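Local structure of GDSL-like Lipase/Acylhydrolase family protein (Neisseria meningitidis, 4K7J) at residues F120-I125 with N233-T238; L151-L156 with W195-I200; I86-P91 with T210-G215. The protein removes O-acetyl groups from peptidoglycan as an SGNH-family esterase that probably works through a catalytic triad. One frame throughout, in Å; residues are numbered along the deposited sequence.

Contact 1: residues F120-I125 with N233-T238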
loop_
_atom_site.group_PDB
_atom_site.type_symbol
_atom_site.label_atom_id
_atom_site.label_comp_id
_atom_site.label_asym_id
_atom_site.label_seq_id
_atom_site.Cartn_x
_atom_site.Cartn_y
_atom_site.Cartn_z
ATOM N N PHE A 120 -1.700 11.550 -12.102
ATOM C CA PHE A 120 -2.069 10.529 -11.125
ATOM C C PHE A 120 -2.053 11.073 -9.698
ATOM O O PHE A 120 -1.133 11.788 -9.322
ATOM C CB PHE A 120 -1.117 9.327 -11.202
ATOM C CG PHE A 120 -1.174 8.555 -12.508
ATOM C CD1 PHE A 120 -2.222 7.696 -12.773
ATOM C CD2 PHE A 120 -0.139 8.644 -13.426
ATOM C CE1 PHE A 120 -2.274 6.980 -13.952
ATOM C CE2 PHE A 120 -0.170 7.925 -14.610
ATOM C CZ PHE A 120 -1.235 7.091 -14.878
ATOM N N PRO A 121 -3.058 10.712 -8.889
ATOM C CA PRO A 121 -2.980 11.008 -7.457
ATOM C C PRO A 121 -2.082 9.961 -6.810
ATOM O O PRO A 121 -1.695 9.008 -7.496
ATOM C CB PRO A 121 -4.427 10.827 -6.988
ATOM C CG PRO A 121 -4.959 9.739 -7.878
ATOM C CD PRO A 121 -4.237 9.894 -9.218
ATOM N N LEU A 122 -1.753 10.133 -5.531
ATOM C CA LEU A 122 -0.905 9.179 -4.818
ATOM C C LEU A 122 -1.347 7.743 -5.079
ATOM O O LEU A 122 -2.534 7.449 -4.994
ATOM C CB LEU A 122 -0.936 9.448 -3.309
ATOM C CG LEU A 122 -0.004 8.500 -2.555
ATOM C CD1 LEU A 122 1.395 9.050 -2.566
ATOM C CD2 LEU A 122 -0.499 8.244 -1.135
ATOM N N GLY A 123 -0.400 6.867 -5.441
ATOM C CA GLY A 123 -0.700 5.458 -5.677
ATOM C C GLY A 123 -0.573 5.051 -7.140
ATOM O O GLY A 123 -0.438 3.859 -7.471
ATOM N N GLY A 124 -0.650 6.046 -8.021
ATOM C CA GLY A 124 -0.459 5.843 -9.443
ATOM C C GLY A 124 -1.605 5.164 -10.181
ATOM O O GLY A 124 -1.409 4.634 -11.275
ATOM N N ILE A 125 -2.803 5.193 -9.605
ATOM C CA ILE A 125 -3.966 4.583 -10.245
ATOM C C ILE A 125 -5.115 5.576 -10.330
ATOM O O ILE A 125 -5.428 6.266 -9.356
ATOM C CB ILE A 125 -4.426 3.323 -9.474
ATOM C CG1 ILE A 125 -3.294 2.296 -9.432
ATOM C CG2 ILE A 125 -5.706 2.719 -10.088
ATOM C CD1 ILE A 125 -3.625 1.050 -8.682
ATOM N N ASN A 233 0.383 16.034 -0.704
ATOM C CA ASN A 233 -0.893 16.482 -0.146
ATOM C C ASN A 233 -1.947 15.377 -0.196
ATOM O O ASN A 233 -2.793 15.280 0.704
ATOM C CB ASN A 233 -1.400 17.756 -0.830
ATOM C CG ASN A 233 -0.412 18.909 -0.725
ATOM O OD1 ASN A 233 0.424 18.952 0.180
ATOM N ND2 ASN A 233 -0.493 19.839 -1.665
ATOM N N ASP A 234 -1.896 14.534 -1.229
ATOM C CA ASP A 234 -2.737 13.331 -1.244
ATOM C C ASP A 234 -2.345 12.391 -0.084
ATOM O O ASP A 234 -3.203 11.818 0.585
ATOM C CB ASP A 234 -2.628 12.570 -2.582
ATOM C CG ASP A 234 -3.075 13.394 -3.791
ATOM O OD1 ASP A 234 -3.878 14.348 -3.641
ATOM O OD2 ASP A 234 -2.620 13.070 -4.919
ATOM N N LEU A 235 -1.046 12.221 0.145
ATOM C CA LEU A 235 -0.583 11.371 1.247
ATOM C C LEU A 235 -1.059 11.903 2.606
ATOM O O LEU A 235 -1.535 11.143 3.460
ATOM C CB LEU A 235 0.944 11.257 1.234
ATOM C CG LEU A 235 1.534 10.423 2.374
ATOM C CD1 LEU A 235 1.048 8.994 2.328
ATOM C CD2 LEU A 235 3.042 10.483 2.364
ATOM N N ALA A 236 -0.929 13.215 2.793
ATOM C CA ALA A 236 -1.419 13.868 4.001
ATOM C C ALA A 236 -2.882 13.515 4.263
ATOM O O ALA A 236 -3.294 13.390 5.409
ATOM C CB ALA A 236 -1.237 15.398 3.904
ATOM N N GLN A 237 -3.657 13.321 3.199
ATOM C CA GLN A 237 -5.094 13.122 3.353
ATOM C C GLN A 237 -5.514 11.666 3.429
ATOM O O GLN A 237 -6.702 11.395 3.471
ATOM C CB GLN A 237 -5.867 13.809 2.219
ATOM C CG GLN A 237 -5.786 15.312 2.254
ATOM C CD GLN A 237 -6.483 15.951 1.081
ATOM O OE1 GLN A 237 -7.671 16.263 1.146
ATOM N NE2 GLN A 237 -5.748 16.148 -0.007
ATOM N N THR A 238 -4.558 10.735 3.429
ATOM C CA THR A 238 -4.891 9.310 3.567
ATOM C C THR A 238 -5.215 8.991 5.016
ATOM O O THR A 238 -5.921 8.020 5.313
ATOM C CB THR A 238 -3.728 8.372 3.166
ATOM O OG1 THR A 238 -2.562 8.692 3.934
ATOM C CG2 THR A 238 -3.406 8.480 1.688
#
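Pro121 sets its CA and CB against the carboxylate of Asp234, CB lying 3.5 Å from OD2. One residue on, Leu122 makes the polar link: its backbone N donates to Asp234 OD2 over 3.1 Å, at an N-H...O angle of 153°. The donor reaches OD2 on the anti side and 24° out of the carboxylate plane, while OD1 of the same group forms a salt bridge with Arg228, so both oxygens of this buried acid are engaged. With CG anti to its backbone N (chi1 -177°), Leu122 carries the branch that packs on Leu235: CD2 meets Leu235 CD1 at 3.9 Å, the two leucine side chains crossing at a slant, and Thr238 CG2 touches the same methyl. Leu122 CB lies 3.6 Å from Asp234 CB. Pro121 to Gly124 form a type II beta turn, closed by Gly124 N on Pro121 O, in the loop that leads into strand 125-128; the turn rests against the last turn of helix 231-236 and so joins the N-terminal beta region to the SGNH hydrolase domain. Gly123 and Gly124 complete it with positive phi, Gly123 in the glycine-favouring third position of a type II turn.

Contact 2: residues L151-L156 with W195-I200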
loop_
_atom_site.group_PDB
_atom_site.type_symbol
_atom_site.label_atom_id
_atom_site.label_comp_id
_atom_site.label_asym_id
_atom_site.label_seq_id
_atom_site.Cartn_x
_atom_site.Cartn_y
_atom_site.Cartn_z
ATOM N N LEU A 151 -13.294 9.573 -1.263
ATOM C CA LEU A 151 -12.792 9.214 -2.589
ATOM C C LEU A 151 -11.844 10.268 -3.108
ATOM O O LEU A 151 -12.182 11.454 -3.108
ATOM C CB LEU A 151 -13.924 9.116 -3.620
ATOM C CG LEU A 151 -15.304 8.517 -3.388
ATOM C CD1 LEU A 151 -16.153 9.392 -2.473
ATOM C CD2 LEU A 151 -15.963 8.372 -4.744
ATOM N N PHE A 152 -10.684 9.858 -3.611
ATOM C CA PHE A 152 -9.922 10.791 -4.433
ATOM C C PHE A 152 -10.682 10.962 -5.741
ATOM O O PHE A 152 -11.100 9.980 -6.347
ATOM C CB PHE A 152 -8.502 10.289 -4.705
ATOM C CG PHE A 152 -7.575 10.407 -3.523
ATOM C CD1 PHE A 152 -6.846 11.567 -3.311
ATOM C CD2 PHE A 152 -7.436 9.358 -2.625
ATOM C CE1 PHE A 152 -5.987 11.680 -2.224
ATOM C CE2 PHE A 152 -6.570 9.461 -1.533
ATOM C CZ PHE A 152 -5.846 10.630 -1.341
ATOM N N ALA A 153 -10.865 12.199 -6.181
ATOM C CA ALA A 153 -11.706 12.458 -7.349
ATOM C C ALA A 153 -11.341 13.756 -8.040
ATOM O O ALA A 153 -11.016 14.740 -7.384
ATOM C CB ALA A 153 -13.181 12.479 -6.943
ATOM N N LYS A 154 -11.384 13.754 -9.367
ATOM C CA LYS A 154 -11.189 14.973 -10.133
ATOM C C LYS A 154 -12.280 15.135 -11.181
ATOM O O LYS A 154 -12.360 14.356 -12.130
ATOM C CB LYS A 154 -9.825 14.990 -10.818
ATOM C CG LYS A 154 -9.567 16.302 -11.552
ATOM C CD LYS A 154 -8.174 16.355 -12.172
ATOM C CE LYS A 154 -8.035 15.379 -13.313
ATOM N NZ LYS A 154 -6.753 15.627 -14.044
ATOM N N PRO A 155 -13.118 16.162 -11.019
ATOM C CA PRO A 155 -14.234 16.385 -11.932
ATOM C C PRO A 155 -13.740 17.016 -13.229
ATOM O O PRO A 155 -12.729 17.717 -13.228
ATOM C CB PRO A 155 -15.081 17.411 -11.177
ATOM C CG PRO A 155 -14.069 18.243 -10.468
ATOM C CD PRO A 155 -12.994 17.248 -10.028
ATOM N N LEU A 156 -14.450 16.777 -14.324
ATOM C CA LEU A 156 -14.168 17.508 -15.551
ATOM C C LEU A 156 -14.441 19.003 -15.347
ATOM O O LEU A 156 -13.652 19.849 -15.769
ATOM C CB LEU A 156 -15.013 16.968 -16.703
ATOM C CG LEU A 156 -14.772 17.630 -18.053
ATOM C CD1 LEU A 156 -13.399 17.233 -18.598
ATOM C CD2 LEU A 156 -15.881 17.243 -19.011
ATOM N N TRP A 195 -15.642 11.865 -14.597
ATOM C CA TRP A 195 -14.681 12.168 -13.548
ATOM C C TRP A 195 -13.473 11.249 -13.701
ATOM O O TRP A 195 -13.575 10.181 -14.306
ATOM C CB TRP A 195 -15.261 11.802 -12.188
ATOM C CG TRP A 195 -16.375 12.622 -11.653
ATOM C CD1 TRP A 195 -17.673 12.643 -12.087
ATOM C CD2 TRP A 195 -16.317 13.482 -10.512
ATOM N NE1 TRP A 195 -18.414 13.501 -11.306
ATOM C CE2 TRP A 195 -17.608 14.017 -10.324
ATOM C CE3 TRP A 195 -15.294 13.857 -9.630
ATOM C CZ2 TRP A 195 -17.900 14.916 -9.292
ATOM C CZ3 TRP A 195 -15.583 14.750 -8.614
ATOM C CH2 TRP A 195 -16.879 15.264 -8.450
ATOM N N ASP A 196 -12.357 11.624 -13.079
ATOM C CA ASP A 196 -11.316 10.646 -12.756
ATOM C C ASP A 196 -11.394 10.335 -11.275
ATOM O O ASP A 196 -11.551 11.240 -10.462
ATOM C CB ASP A 196 -9.921 11.166 -13.118
ATOM C CG ASP A 196 -9.685 11.202 -14.622
ATOM O OD1 ASP A 196 -10.476 10.582 -15.366
ATOM O OD2 ASP A 196 -8.710 11.845 -15.054
ATOM N N ILE A 197 -11.294 9.061 -10.926
ATOM C CA ILE A 197 -11.400 8.631 -9.522
ATOM C C ILE A 197 -10.120 7.880 -9.129
ATOM O O ILE A 197 -9.603 7.077 -9.910
ATOM C CB ILE A 197 -12.616 7.681 -9.311
ATOM C CG1 ILE A 197 -13.917 8.311 -9.816
ATOM C CG2 ILE A 197 -12.750 7.267 -7.847
ATOM C CD1 ILE A 197 -14.389 9.532 -9.029
ATOM N N GLY A 198 -9.612 8.154 -7.934
ATOM C CA GLY A 198 -8.428 7.492 -7.418
ATOM C C GLY A 198 -8.873 6.443 -6.424
ATOM O O GLY A 198 -9.917 5.833 -6.604
ATOM N N PHE A 199 -8.089 6.221 -5.377
ATOM C CA PHE A 199 -8.466 5.220 -4.396
ATOM C C PHE A 199 -9.671 5.728 -3.626
ATOM O O PHE A 199 -9.882 6.937 -3.503
ATOM C CB PHE A 199 -7.315 4.918 -3.444
ATOM C CG PHE A 199 -6.298 3.951 -3.998
ATOM C CD1 PHE A 199 -5.408 4.348 -4.983
ATOM C CD2 PHE A 199 -6.235 2.648 -3.527
ATOM C CE1 PHE A 199 -4.479 3.460 -5.502
ATOM C CE2 PHE A 199 -5.292 1.754 -4.028
ATOM C CZ PHE A 199 -4.414 2.166 -5.017
ATOM N N ILE A 200 -10.443 4.787 -3.110
ATOM C CA ILE A 200 -11.673 5.057 -2.390
ATOM C C ILE A 200 -11.555 4.433 -1.005
ATOM O O ILE A 200 -11.312 3.234 -0.878
ATOM C CB ILE A 200 -12.858 4.406 -3.106
ATOM C CG1 ILE A 200 -13.051 5.018 -4.492
ATOM C CG2 ILE A 200 -14.123 4.522 -2.271
ATOM C CD1 ILE A 200 -14.157 4.372 -5.282
HETATM O O HOH W 1 -6.163 12.618 -14.658
#
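The indole of Trp195 carries Pro155 over one face and has Lys154 N at its edge, near the ring plane. Pro155 CB stands 3.8 Å from the centroid of the six-membered ring and 13° off its normal, a CH-pi contact, while Pro155 CA covers the same indole closer to the rim. Ala153 CB approaches obliquely, 3.7 Å from Trp195 CE3, and also meets Ile197 CD1. The ring of Phe152 receives Phe199 O at its edge and also meets the ring of Trp88, the planes at about 40°. Trp195 NE1 is taken by Thr161 O.

Strands 147-155 and 195-203 run antiparallel inside a five-stranded sheet, between strands 177-183 and 125-128, in a two-sheet beta region consistent with a galactose-binding-type sandwich. Phe152 N donates to Phe199 O in nearly a straight line with the carbonyl, whereas Gly198 N reaches Phe152 O over 2.8 Å from well above the carbonyl plane. Lys154 and Asp196 exchange a pair of backbone bonds, Lys154 N to Asp196 O being 2.7 Å. Between Leu151 and Ala153 the register slips by one, a beta bulge, and Gly198 passes close to Phe152 CB, where a side chain would clash.

On the face bearing Lys154 and Asp196, the two side chains lie alongside and point the same way; the lysine bends at its third torsion (chi3 68°). Lys154 NZ stays 4.4 Å from Asp196 OD2, beyond a salt bridge, and a water accepts from NZ and donates to OD2 at 2.7 Å. Lys154 NZ is salt-bridged to Asp119 and Asp196 OD1 bonds His128 ND1. The lysine's charge is thus shared between a direct carboxylate and a water-relayed one, which probably favours the charged forms of both Lys154 and Asp196.

Contact 3: residues I86-P91 with T210-G215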
loop_
_atom_site.group_PDB
_atom_site.type_symbol
_atom_site.label_atom_id
_atom_site.label_comp_id
_atom_site.label_asym_id
_atom_site.label_seq_id
_atom_site.Cartn_x
_atom_site.Cartn_y
_atom_site.Cartn_z
ATOM N N ILE A 86 -12.259 -2.083 5.192
ATOM C CA ILE A 86 -11.410 -2.453 4.067
ATOM C C ILE A 86 -10.344 -1.417 3.706
ATOM O O ILE A 86 -9.311 -1.761 3.135
ATOM C CB ILE A 86 -12.235 -2.793 2.837
ATOM C CG1 ILE A 86 -13.013 -1.574 2.374
ATOM C CG2 ILE A 86 -13.181 -3.944 3.145
ATOM C CD1 ILE A 86 -13.340 -1.618 0.931
ATOM N N GLY A 87 -10.591 -0.154 4.042
ATOM C CA GLY A 87 -9.621 0.896 3.796
ATOM C C GLY A 87 -9.667 1.465 2.390
ATOM O O GLY A 87 -10.723 1.470 1.745
ATOM N N TRP A 88 -8.512 1.948 1.929
ATOM C CA TRP A 88 -8.361 2.534 0.600
ATOM C C TRP A 88 -8.218 1.436 -0.445
ATOM O O TRP A 88 -7.246 0.673 -0.404
ATOM C CB TRP A 88 -7.113 3.424 0.539
ATOM C CG TRP A 88 -7.179 4.690 1.376
ATOM C CD1 TRP A 88 -6.612 4.898 2.603
ATOM C CD2 TRP A 88 -7.839 5.919 1.025
ATOM N NE1 TRP A 88 -6.876 6.184 3.038
ATOM C CE2 TRP A 88 -7.633 6.827 2.091
ATOM C CE3 TRP A 88 -8.593 6.332 -0.082
ATOM C CZ2 TRP A 88 -8.150 8.130 2.081
ATOM C CZ3 TRP A 88 -9.108 7.629 -0.099
ATOM C CH2 TRP A 88 -8.885 8.512 0.981
ATOM N N VAL A 89 -9.164 1.364 -1.385
ATOM C CA VAL A 89 -9.129 0.353 -2.447
ATOM C C VAL A 89 -9.228 0.943 -3.869
ATOM O O VAL A 89 -9.532 2.118 -4.040
ATOM C CB VAL A 89 -10.242 -0.681 -2.242
ATOM C CG1 VAL A 89 -10.222 -1.184 -0.799
ATOM C CG2 VAL A 89 -11.599 -0.074 -2.567
ATOM N N TYR A 90 -8.965 0.122 -4.884
ATOM C CA TYR A 90 -9.017 0.574 -6.274
ATOM C C TYR A 90 -10.407 1.092 -6.598
ATOM O O TYR A 90 -11.389 0.600 -6.060
ATOM C CB TYR A 90 -8.723 -0.570 -7.242
ATOM C CG TYR A 90 -7.348 -1.204 -7.148
ATOM C CD1 TYR A 90 -6.297 -0.569 -6.497
ATOM C CD2 TYR A 90 -7.099 -2.443 -7.738
ATOM C CE1 TYR A 90 -5.039 -1.154 -6.422
ATOM C CE2 TYR A 90 -5.841 -3.040 -7.673
ATOM C CZ TYR A 90 -4.820 -2.393 -7.015
ATOM O OH TYR A 90 -3.584 -2.980 -6.938
ATOM N N PRO A 91 -10.497 2.070 -7.501
ATOM C CA PRO A 91 -11.824 2.506 -7.948
ATOM C C PRO A 91 -12.416 1.572 -9.013
ATOM O O PRO A 91 -13.581 1.731 -9.359
ATOM C CB PRO A 91 -11.540 3.884 -8.544
ATOM C CG PRO A 91 -10.148 3.775 -9.068
ATOM C CD PRO A 91 -9.417 2.871 -8.100
ATOM N N THR A 210 -7.045 -0.605 9.609
ATOM C CA THR A 210 -7.214 -0.878 8.186
ATOM C C THR A 210 -5.842 -1.096 7.591
ATOM O O THR A 210 -4.853 -0.536 8.067
ATOM C CB THR A 210 -7.925 0.257 7.409
ATOM O OG1 THR A 210 -7.170 1.468 7.515
ATOM C CG2 THR A 210 -9.349 0.485 7.946
ATOM N N VAL A 211 -5.786 -1.919 6.554
ATOM C CA VAL A 211 -4.558 -2.098 5.789
ATOM C C VAL A 211 -4.856 -1.840 4.315
ATOM O O VAL A 211 -5.633 -2.558 3.689
ATOM C CB VAL A 211 -3.966 -3.502 5.974
ATOM C CG1 VAL A 211 -2.748 -3.671 5.070
ATOM C CG2 VAL A 211 -3.587 -3.743 7.449
ATOM N N SER A 212 -4.266 -0.779 3.782
ATOM C CA SER A 212 -4.509 -0.369 2.404
ATOM C C SER A 212 -3.298 -0.723 1.552
ATOM O O SER A 212 -2.163 -0.508 1.974
ATOM C CB SER A 212 -4.758 1.145 2.345
ATOM O OG SER A 212 -5.961 1.512 3.014
ATOM N N ALA A 213 -3.534 -1.262 0.356
ATOM C CA ALA A 213 -2.441 -1.669 -0.528
ATOM C C ALA A 213 -2.366 -0.771 -1.747
ATOM O O ALA A 213 -3.302 -0.735 -2.536
ATOM C CB ALA A 213 -2.634 -3.129 -0.962
ATOM N N MET A 214 -1.265 -0.039 -1.892
ATOM C CA MET A 214 -1.047 0.799 -3.063
ATOM C C MET A 214 0.149 0.274 -3.830
ATOM O O MET A 214 1.242 0.842 -3.747
ATOM C CB MET A 214 -0.766 2.259 -2.675
ATOM C CG MET A 214 -1.935 3.000 -2.101
ATOM S SD MET A 214 -1.656 4.780 -2.066
ATOM C CE MET A 214 -3.326 5.276 -1.670
ATOM N N GLY A 215 -0.064 -0.809 -4.566
ATOM C CA GLY A 215 0.986 -1.418 -5.357
ATOM C C GLY A 215 0.861 -1.162 -6.842
ATOM O O GLY A 215 -0.237 -0.974 -7.367
HETATM O O HOH W 2 -6.259 -1.903 -0.153
HETATM O O HOH W 3 -2.522 -2.415 -4.634
#
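Ser212 turns OG anti to its carbonyl carbon (chi1 -66°), which carries the hydroxyl to the backbone N of Trp88. That N donates to Ser212 OG over 2.8 Å, with an N-H...O angle of 157°. Trp88, its CG likewise anti to the carbonyl carbon, thereby presents the edge of its indole to the same hydroxyl, CD1 lying 3.5 Å from Ser212 OG. Gly87 brings its CA to 4.0 Å from Thr210 CB; a side chain there would collide with Ser212 OG. Strand 208-215 is the outermost strand of the six-stranded mixed sheet of the SGNH alpha/beta fold, and bonds to strand 53-60, whereas 86-91 pairs with strand 195-203 of the beta domain, Ile86 and Gly87 forming a classic bulge opposite Ile202. Between 86-91 and 210-215 no backbone-to-backbone bond forms; waters bridge them instead. One molecule donates to Trp88 O and accepts from Ala213 N, 2.8 Å away. A second lies 2.6 Å from Tyr90 OH and accepts from Gly215 N, with a weak bond to Ala213 O. Gln97 NE2 also reaches Tyr90 OH and Gly215 O.

Contacts 1 and 3 lie where the beta domain meets the SGNH hydrolase core; contact 2 lies within the beta domain behind them. Contacts 1 and 3 make the crossing directly, with centres about 12 Å apart: Trp88 NE1 bonds Thr238 O at 3.1 Å, and Leu122 CD2 packs on Met214 SD. The centre of contact 2 is about 11 Å from that of contact 1, and its strand 195-203 continues into the pairing with 86-91 through Val89 N and Ile200 O, 2.9 Å apart. Phe152 touches both neighbours, its CZ lying 3.5 Å from Asp234 O. A bound HEPES molecule is about 13 Å from Gly215 of contact 3, too far to touch it.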